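Local coordinates for Ras-interacting protein 1 (Homo sapiens, PDB 5KHO) that regulates GTPase signaling, cell architecture and adhesion in the vasculature and is required for blood vessels to form, here seen as its Ras-associating domain, at residues E45-A50 with S68-F73. Residues are numbered along the deposited sequence; the frame is centred on the assembly and turned at random.
Sequences ELVAEA and SCVDAF
Val47 and Val70 meet methyl to methyl, CG1 of Val47 lying 3.8 Å from CG1 of Val70 with the two side chains crossing at a slant. Val70 divides its two methyls between neighbouring helix residues: while its CG1 takes Val47, its CG2 sits 4.0 Å from Ala48 CB and 4.1 Å from Ala48 CA, where the short alanine lets the valine come down onto the backbone. The same Val47 CG1 is also in reach of the next part of the turn, 4.0 Å from Phe73 CB and 3.9 Å from Phe73 O. One methyl thus packs against both ends of the Val70-Phe73 turn; with chi1 at 172° it is anti to the backbone N and is the branch of Val47 that faces the turn. The side chains meet by van der Waals packing alone, although the Val47 methyl also touches main-chain carbonyl oxygens of the turn, and the contact is small, with 163 Å² buried in all; Ala48 and Val70 are the nearest backbone pair, their CA atoms 5.9 Å apart.

The turn keeps its own shape through a bond from Phe73 N to Val70 O, 2.9 Å long. Phe73 starts out toward the helix at CB, but its ring leads away from 45-50, its edge facing Cys69 O in plane, and goes on to touch Leu51 further along the same helix. A salt bridge lies at the border, from Asp71 OD1 to NH2 of Arg44, the residue just before 45-50; Val70 also packs against the side chain of Arg44. On the sheet side of the helix, Leu46 packs on Leu19, Val35 and Leu75, and Val47 too reaches Leu75.

Here the residues leading into strand 73-80 fold back against helix 43-54, which packs on the mixed sheet: the ubiquitin-like beta-grasp arrangement of a Ras-associating domain.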
loop_
_atom_site.group_PDB
_atom_site.type_symbol
_atom_site.label_atom_id
_atom_site.label_comp_id
_atom_site.label_asym_id
_atom_site.label_seq_id
_atom_site.Cartn_x
_atom_site.Cartn_y
_atom_site.Cartn_z
ATOM N N GLU B 45 -7.687 -11.218 -16.341
ATOM C CA GLU B 45 -9.005 -10.830 -16.829
ATOM C C GLU B 45 -9.076 -9.341 -17.155
ATOM O O GLU B 45 -9.627 -8.960 -18.189
ATOM C CB GLU B 45 -10.088 -11.182 -15.814
ATOM C CG GLU B 45 -10.578 -12.618 -15.881
ATOM C CD GLU B 45 -11.450 -13.005 -14.696
ATOM O OE1 GLU B 45 -11.848 -12.117 -13.904
ATOM O OE2 GLU B 45 -11.742 -14.212 -14.555
ATOM N N LEU B 46 -8.510 -8.506 -16.286
ATOM C CA LEU B 46 -8.562 -7.060 -16.488
ATOM C C LEU B 46 -7.579 -6.554 -17.541
ATOM O O LEU B 46 -7.869 -5.564 -18.207
ATOM C CB LEU B 46 -8.427 -6.290 -15.168
ATOM C CG LEU B 46 -9.461 -6.534 -14.059
ATOM C CD1 LEU B 46 -9.237 -5.499 -12.977
ATOM C CD2 LEU B 46 -10.915 -6.492 -14.523
ATOM N N VAL B 47 -6.440 -7.235 -17.698
ATOM C CA VAL B 47 -5.484 -6.925 -18.774
ATOM C C VAL B 47 -6.163 -7.167 -20.128
ATOM O O VAL B 47 -6.083 -6.322 -21.034
ATOM C CB VAL B 47 -4.144 -7.702 -18.628
ATOM C CG1 VAL B 47 -3.251 -7.526 -19.847
ATOM C CG2 VAL B 47 -3.379 -7.234 -17.399
ATOM N N ALA B 48 -6.861 -8.299 -20.228
ATOM C CA ALA B 48 -7.638 -8.653 -21.419
ATOM C C ALA B 48 -8.723 -7.629 -21.803
ATOM O O ALA B 48 -8.812 -7.262 -22.975
ATOM C CB ALA B 48 -8.227 -10.048 -21.273
ATOM N N GLU B 49 -9.514 -7.160 -20.829
ATOM C CA GLU B 49 -10.558 -6.144 -21.078
ATOM C C GLU B 49 -9.978 -4.760 -21.343
ATOM O O GLU B 49 -10.569 -3.983 -22.097
ATOM C CB GLU B 49 -11.577 -6.059 -19.932
ATOM C CG GLU B 49 -12.917 -5.442 -20.346
ATOM C CD GLU B 49 -13.797 -5.009 -19.177
ATOM O OE1 GLU B 49 -13.980 -5.796 -18.220
ATOM O OE2 GLU B 49 -14.332 -3.879 -19.222
ATOM N N ALA B 50 -8.838 -4.460 -20.716
ATOM C CA ALA B 50 -8.153 -3.178 -20.903
ATOM C C ALA B 50 -7.600 -3.042 -22.320
ATOM O O ALA B 50 -7.777 -1.990 -22.945
ATOM C CB ALA B 50 -7.048 -2.980 -19.867
ATOM N N SER B 68 -3.318 -14.507 -27.761
ATOM C CA SER B 68 -2.888 -14.164 -26.402
ATOM C C SER B 68 -1.797 -13.068 -26.361
ATOM O O SER B 68 -0.688 -13.281 -25.841
ATOM C CB SER B 68 -2.477 -15.428 -25.631
ATOM N N CYS B 69 -2.138 -11.895 -26.908
ATOM C CA CYS B 69 -1.324 -10.667 -26.786
ATOM C C CYS B 69 -1.370 -10.093 -25.356
ATOM O O CYS B 69 -0.729 -9.078 -25.058
ATOM C CB CYS B 69 -1.783 -9.609 -27.802
ATOM N N VAL B 70 -2.141 -10.768 -24.499
ATOM C CA VAL B 70 -2.324 -10.458 -23.084
ATOM C C VAL B 70 -1.022 -10.671 -22.315
ATOM O O VAL B 70 -0.617 -9.817 -21.522
ATOM C CB VAL B 70 -3.458 -11.337 -22.483
ATOM C CG1 VAL B 70 -3.562 -11.194 -20.965
ATOM C CG2 VAL B 70 -4.796 -11.018 -23.141
ATOM N N ASP B 71 -0.369 -11.802 -22.573
ATOM C CA ASP B 71 0.849 -12.205 -21.859
ATOM C C ASP B 71 2.049 -11.264 -22.068
ATOM O O ASP B 71 3.048 -11.352 -21.342
ATOM C CB ASP B 71 1.217 -13.657 -22.209
ATOM C CG ASP B 71 0.103 -14.654 -21.875
ATOM O OD1 ASP B 71 -0.938 -14.256 -21.300
ATOM O OD2 ASP B 71 0.271 -15.850 -22.193
ATOM N N ALA B 72 1.936 -10.368 -23.048
ATOM C CA ALA B 72 2.949 -9.348 -23.312
ATOM C C ALA B 72 2.718 -8.065 -22.513
ATOM O O ALA B 72 3.607 -7.205 -22.445
ATOM C CB ALA B 72 3.000 -9.041 -24.797
ATOM N N PHE B 73 1.522 -7.945 -21.927
ATOM C CA PHE B 73 1.132 -6.770 -21.135
ATOM C C PHE B 73 0.906 -7.056 -19.647
ATOM O O PHE B 73 0.574 -8.183 -19.256
ATOM C CB PHE B 73 -0.092 -6.089 -21.743
ATOM C CG PHE B 73 0.199 -5.348 -23.011
ATOM C CD1 PHE B 73 0.655 -4.031 -22.975
ATOM C CD2 PHE B 73 0.023 -5.964 -24.250
ATOM C CE1 PHE B 73 0.929 -3.344 -24.150
ATOM C CE2 PHE B 73 0.292 -5.279 -25.428
ATOM C CZ PHE B 73 0.749 -3.972 -25.378
#